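Local coordinates for protein Poly(Beta-D-mannuronate) lyase (Pseudopedobacter saltans, PDB 7O79) that probably cleaves alginate as a poly(beta-D-mannuronate) lyase, a polysaccharide lyase of family 6 built on a parallel beta-helix, at residues 181-192 / 212-220. Sequence-based numbering, arbitrary orientation.
Sequences GRSEETGDDGAF and SLKSNRNKV
Asn216 reaches into loop 181-192, where its side chain meets Gly181 CA and Glu185 O. Both segments belong to turns of a right-handed parallel beta-helix, as expected for a family 6 polysaccharide lyase. Segment 181-192 lies in the loop between strand 175-177 and strand 194-201; residues 215-218 form the corresponding, much shorter turn of the next coil, between strand 209-214 and strand 219-226. Asn216 CG lies beside its own backbone N and anti to the carbonyl carbon (chi1 -58°). This swings the amide into the loop, where ND2 donates to Glu185 O at 2.9 Å in a nearly straight bond. Glu185 O lies in the amide plane, but ND2 sits above the carbonyl plane of Glu185. Glu185 O also accepts Asn238 ND2 from the following coil. OD1 of Asn216 rests 3.2 Å from Gly181 CA and accepts the backbone N of Asn238. A side chain at Gly181 would run into this oxygen. Gly190 CA likewise packs on Asn216 O, which also accepts Ala191 N at 3.0 Å and, weakly, Phe192 N. With an alanine in place of Asn216, Asn238 N would probably lose its acceptor, Glu185 O one of its two donors, and a gap would open inside the loop. Deeper in, Ala191 CB touches both Ser215 OG and Asn218 OD1. Asn218 ND2 donates to Ser215 OG at 2.9 Å, while its OD1 takes Phe193 N.

The outer side is looser. Arg182 meets Lys214 O through CA, CB and CG, and its extended chain then leads past that oxygen. Asp188 is exposed, and its OD1 stays 4.8 Å from Arg217 NH2. Arg217 bends at chi2 (-96°) and runs alongside Phe192, the guanidinium and ring planes 18° apart. Its CB lies over one face of the Phe192 ring, a CH-pi contact 3.9 Å from the ring centroid.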
loop_
_atom_site.group_PDB
_atom_site.type_symbol
_atom_site.label_atom_id
_atom_site.label_comp_id
_atom_site.label_asym_id
_atom_site.label_seq_id
_atom_site.Cartn_x
_atom_site.Cartn_y
_atom_site.Cartn_z
ATOM N N GLY A 181 -4.911 -3.377 -14.197
ATOM C CA GLY A 181 -3.494 -3.085 -14.235
ATOM C C GLY A 181 -2.662 -4.217 -13.699
ATOM O O GLY A 181 -1.440 -4.210 -13.870
ATOM N N ARG A 182 -3.301 -5.195 -13.066
ATOM C CA ARG A 182 -2.578 -6.339 -12.521
ATOM C C ARG A 182 -1.774 -7.037 -13.614
ATOM O O ARG A 182 -0.625 -7.425 -13.403
ATOM C CB ARG A 182 -3.544 -7.325 -11.862
ATOM C CG ARG A 182 -2.879 -8.276 -10.880
ATOM C CD ARG A 182 -3.902 -8.955 -9.983
ATOM N NE ARG A 182 -3.323 -10.072 -9.242
ATOM C CZ ARG A 182 -4.020 -10.895 -8.466
ATOM N NH1 ARG A 182 -5.328 -10.729 -8.325
ATOM N NH2 ARG A 182 -3.409 -11.885 -7.829
ATOM N N SER A 183 -2.388 -7.190 -14.783
ATOM C CA SER A 183 -1.741 -7.833 -15.922
ATOM C C SER A 183 -1.035 -6.829 -16.816
ATOM O O SER A 183 -0.792 -7.107 -17.997
ATOM C CB SER A 183 -2.750 -8.661 -16.724
ATOM O OG SER A 183 -3.159 -9.776 -15.953
ATOM N N GLU A 184 -0.759 -5.643 -16.272
ATOM C CA GLU A 184 0.183 -4.663 -16.783
ATOM C C GLU A 184 -0.569 -3.891 -17.861
ATOM O O GLU A 184 0.038 -3.260 -18.732
ATOM C CB GLU A 184 1.444 -5.310 -17.372
ATOM C CG GLU A 184 2.306 -6.138 -16.381
ATOM C CD GLU A 184 2.593 -5.517 -15.007
ATOM O OE1 GLU A 184 2.498 -4.289 -14.813
ATOM O OE2 GLU A 184 2.993 -6.306 -14.119
ATOM N N GLU A 185 -1.897 -3.966 -17.815
ATOM C CA GLU A 185 -2.732 -3.231 -18.756
ATOM C C GLU A 185 -2.418 -1.736 -18.712
ATOM O O GLU A 185 -2.114 -1.167 -17.659
ATOM C CB GLU A 185 -4.208 -3.454 -18.442
ATOM C CG GLU A 185 -4.670 -4.906 -18.549
ATOM C CD GLU A 185 -4.641 -5.623 -17.216
ATOM O OE1 GLU A 185 -3.741 -5.337 -16.384
ATOM O OE2 GLU A 185 -5.539 -6.464 -16.990
ATOM N N THR A 186 -2.506 -1.089 -19.874
ATOM C CA THR A 186 -2.206 0.332 -19.986
ATOM C C THR A 186 -3.415 1.150 -20.425
ATOM O O THR A 186 -3.249 2.275 -20.891
ATOM C CB THR A 186 -1.041 0.560 -20.950
ATOM O OG1 THR A 186 -1.428 0.154 -22.268
ATOM C CG2 THR A 186 0.179 -0.240 -20.520
ATOM N N GLY A 187 -4.632 0.616 -20.281
ATOM C CA GLY A 187 -5.828 1.388 -20.548
ATOM C C GLY A 187 -6.096 2.405 -19.445
ATOM O O GLY A 187 -5.371 2.489 -18.454
ATOM N N ASP A 188 -7.175 3.181 -19.633
ATOM C CA ASP A 188 -7.548 4.271 -18.719
ATOM C C ASP A 188 -7.936 3.796 -17.326
ATOM O O ASP A 188 -7.933 4.598 -16.381
ATOM C CB ASP A 188 -8.742 5.039 -19.285
ATOM C CG ASP A 188 -8.344 6.078 -20.290
ATOM O OD1 ASP A 188 -7.300 5.896 -20.956
ATOM O OD2 ASP A 188 -9.085 7.080 -20.415
ATOM N N ASP A 189 -8.314 2.534 -17.190
ATOM C CA ASP A 189 -8.881 1.982 -15.968
ATOM C C ASP A 189 -7.803 1.784 -14.903
ATOM O O ASP A 189 -6.618 2.041 -15.120
ATOM C CB ASP A 189 -9.591 0.663 -16.286
ATOM C CG ASP A 189 -10.779 0.382 -15.380
ATOM O OD1 ASP A 189 -11.050 1.165 -14.451
ATOM O OD2 ASP A 189 -11.427 -0.671 -15.584
ATOM N N GLY A 190 -8.241 1.298 -13.746
ATOM C CA GLY A 190 -7.370 1.027 -12.619
ATOM C C GLY A 190 -8.208 0.717 -11.397
ATOM O O GLY A 190 -9.443 0.620 -11.472
ATOM N N ALA A 191 -7.507 0.537 -10.260
ATOM C CA ALA A 191 -8.171 0.388 -8.964
ATOM C C ALA A 191 -8.576 1.731 -8.359
ATOM O O ALA A 191 -9.541 1.798 -7.588
ATOM C CB ALA A 191 -7.258 -0.340 -7.970
ATOM N N PHE A 192 -7.855 2.797 -8.687
ATOM C CA PHE A 192 -8.121 4.122 -8.125
ATOM C C PHE A 192 -8.193 4.075 -6.600
ATOM O O PHE A 192 -9.077 4.671 -5.972
ATOM C CB PHE A 192 -9.391 4.737 -8.718
ATOM C CG PHE A 192 -9.385 4.833 -10.230
ATOM C CD1 PHE A 192 -8.897 5.973 -10.858
ATOM C CD2 PHE A 192 -9.935 3.826 -11.014
ATOM C CE1 PHE A 192 -8.906 6.088 -12.235
ATOM C CE2 PHE A 192 -9.966 3.941 -12.408
ATOM C CZ PHE A 192 -9.448 5.063 -13.016
ATOM N N SER A 212 2.098 -2.471 -1.590
ATOM C CA SER A 212 2.307 -3.197 -2.837
ATOM C C SER A 212 1.179 -2.821 -3.785
ATOM O O SER A 212 0.048 -3.298 -3.638
ATOM C CB SER A 212 2.376 -4.702 -2.592
ATOM O OG SER A 212 2.617 -5.411 -3.795
ATOM N N LEU A 213 1.489 -1.968 -4.759
ATOM C CA LEU A 213 0.557 -1.640 -5.830
ATOM C C LEU A 213 0.675 -2.678 -6.942
ATOM O O LEU A 213 1.755 -2.881 -7.498
ATOM C CB LEU A 213 0.814 -0.236 -6.372
ATOM C CG LEU A 213 0.928 0.876 -5.318
ATOM C CD1 LEU A 213 1.098 2.238 -5.984
ATOM C CD2 LEU A 213 -0.317 0.865 -4.434
ATOM N N LYS A 214 -0.440 -3.317 -7.272
ATOM C CA LYS A 214 -0.537 -4.294 -8.351
ATOM C C LYS A 214 -1.735 -3.974 -9.232
ATOM O O LYS A 214 -2.571 -4.833 -9.523
ATOM C CB LYS A 214 -0.645 -5.703 -7.780
ATOM C CG LYS A 214 0.649 -6.212 -7.137
ATOM C CD LYS A 214 0.474 -7.646 -6.630
ATOM C CE LYS A 214 1.835 -8.287 -6.318
ATOM N NZ LYS A 214 1.702 -9.560 -5.541
ATOM N N SER A 215 -1.849 -2.708 -9.631
ATOM C CA SER A 215 -2.988 -2.176 -10.383
ATOM C C SER A 215 -2.620 -0.749 -10.782
ATOM O O SER A 215 -1.567 -0.237 -10.384
ATOM C CB SER A 215 -4.286 -2.186 -9.568
ATOM O OG SER A 215 -4.090 -1.558 -8.304
ATOM N N ASN A 216 -3.525 -0.088 -11.523
ATOM C CA ASN A 216 -3.298 1.266 -12.034
ATOM C C ASN A 216 -4.024 2.345 -11.235
ATOM O O ASN A 216 -4.996 2.091 -10.521
ATOM C CB ASN A 216 -3.740 1.419 -13.504
ATOM C CG ASN A 216 -3.047 0.464 -14.439
ATOM O OD1 ASN A 216 -2.110 -0.235 -14.056
ATOM N ND2 ASN A 216 -3.470 0.465 -15.694
ATOM N N ARG A 217 -3.522 3.579 -11.401
ATOM C CA ARG A 217 -4.193 4.830 -11.009
ATOM C C ARG A 217 -4.443 4.942 -9.516
ATOM O O ARG A 217 -5.431 5.530 -9.079
ATOM C CB ARG A 217 -5.485 5.056 -11.787
ATOM C CG ARG A 217 -5.363 4.744 -13.234
ATOM C CD ARG A 217 -5.090 6.022 -13.985
ATOM N NE ARG A 217 -4.801 5.775 -15.392
ATOM C CZ ARG A 217 -4.260 6.668 -16.215
ATOM N NH1 ARG A 217 -3.931 7.877 -15.773
ATOM N NH2 ARG A 217 -4.040 6.346 -17.486
ATOM N N ASN A 218 -3.515 4.440 -8.739
ATOM C CA ASN A 218 -3.593 4.536 -7.305
ATOM C C ASN A 218 -2.853 5.767 -6.806
ATOM O O ASN A 218 -1.989 6.255 -7.464
ATOM C CB ASN A 218 -3.039 3.277 -6.681
ATOM C CG ASN A 218 -3.823 2.049 -7.090
ATOM O OD1 ASN A 218 -4.960 1.930 -6.795
ATOM N ND2 ASN A 218 -3.211 1.198 -7.804
ATOM N N LYS A 219 -3.251 6.262 -5.652
ATOM C CA LYS A 219 -2.630 7.409 -5.023
ATOM C C LYS A 219 -2.062 7.113 -3.637
ATOM O O LYS A 219 -2.794 6.848 -2.726
ATOM C CB LYS A 219 -3.630 8.537 -4.887
ATOM C CG LYS A 219 -4.470 8.780 -6.104
ATOM C CD LYS A 219 -3.584 9.320 -7.180
ATOM C CE LYS A 219 -4.256 10.328 -8.072
ATOM N NZ LYS A 219 -4.435 9.716 -9.392
ATOM N N VAL A 220 -0.755 7.245 -3.497
ATOM C CA VAL A 220 -0.041 7.044 -2.250
ATOM C C VAL A 220 0.483 8.445 -1.921
ATOM O O VAL A 220 1.476 8.855 -2.430
ATOM C CB VAL A 220 1.055 5.996 -2.388
ATOM C CG1 VAL A 220 1.700 5.756 -1.065
ATOM C CG2 VAL A 220 0.465 4.703 -2.880
#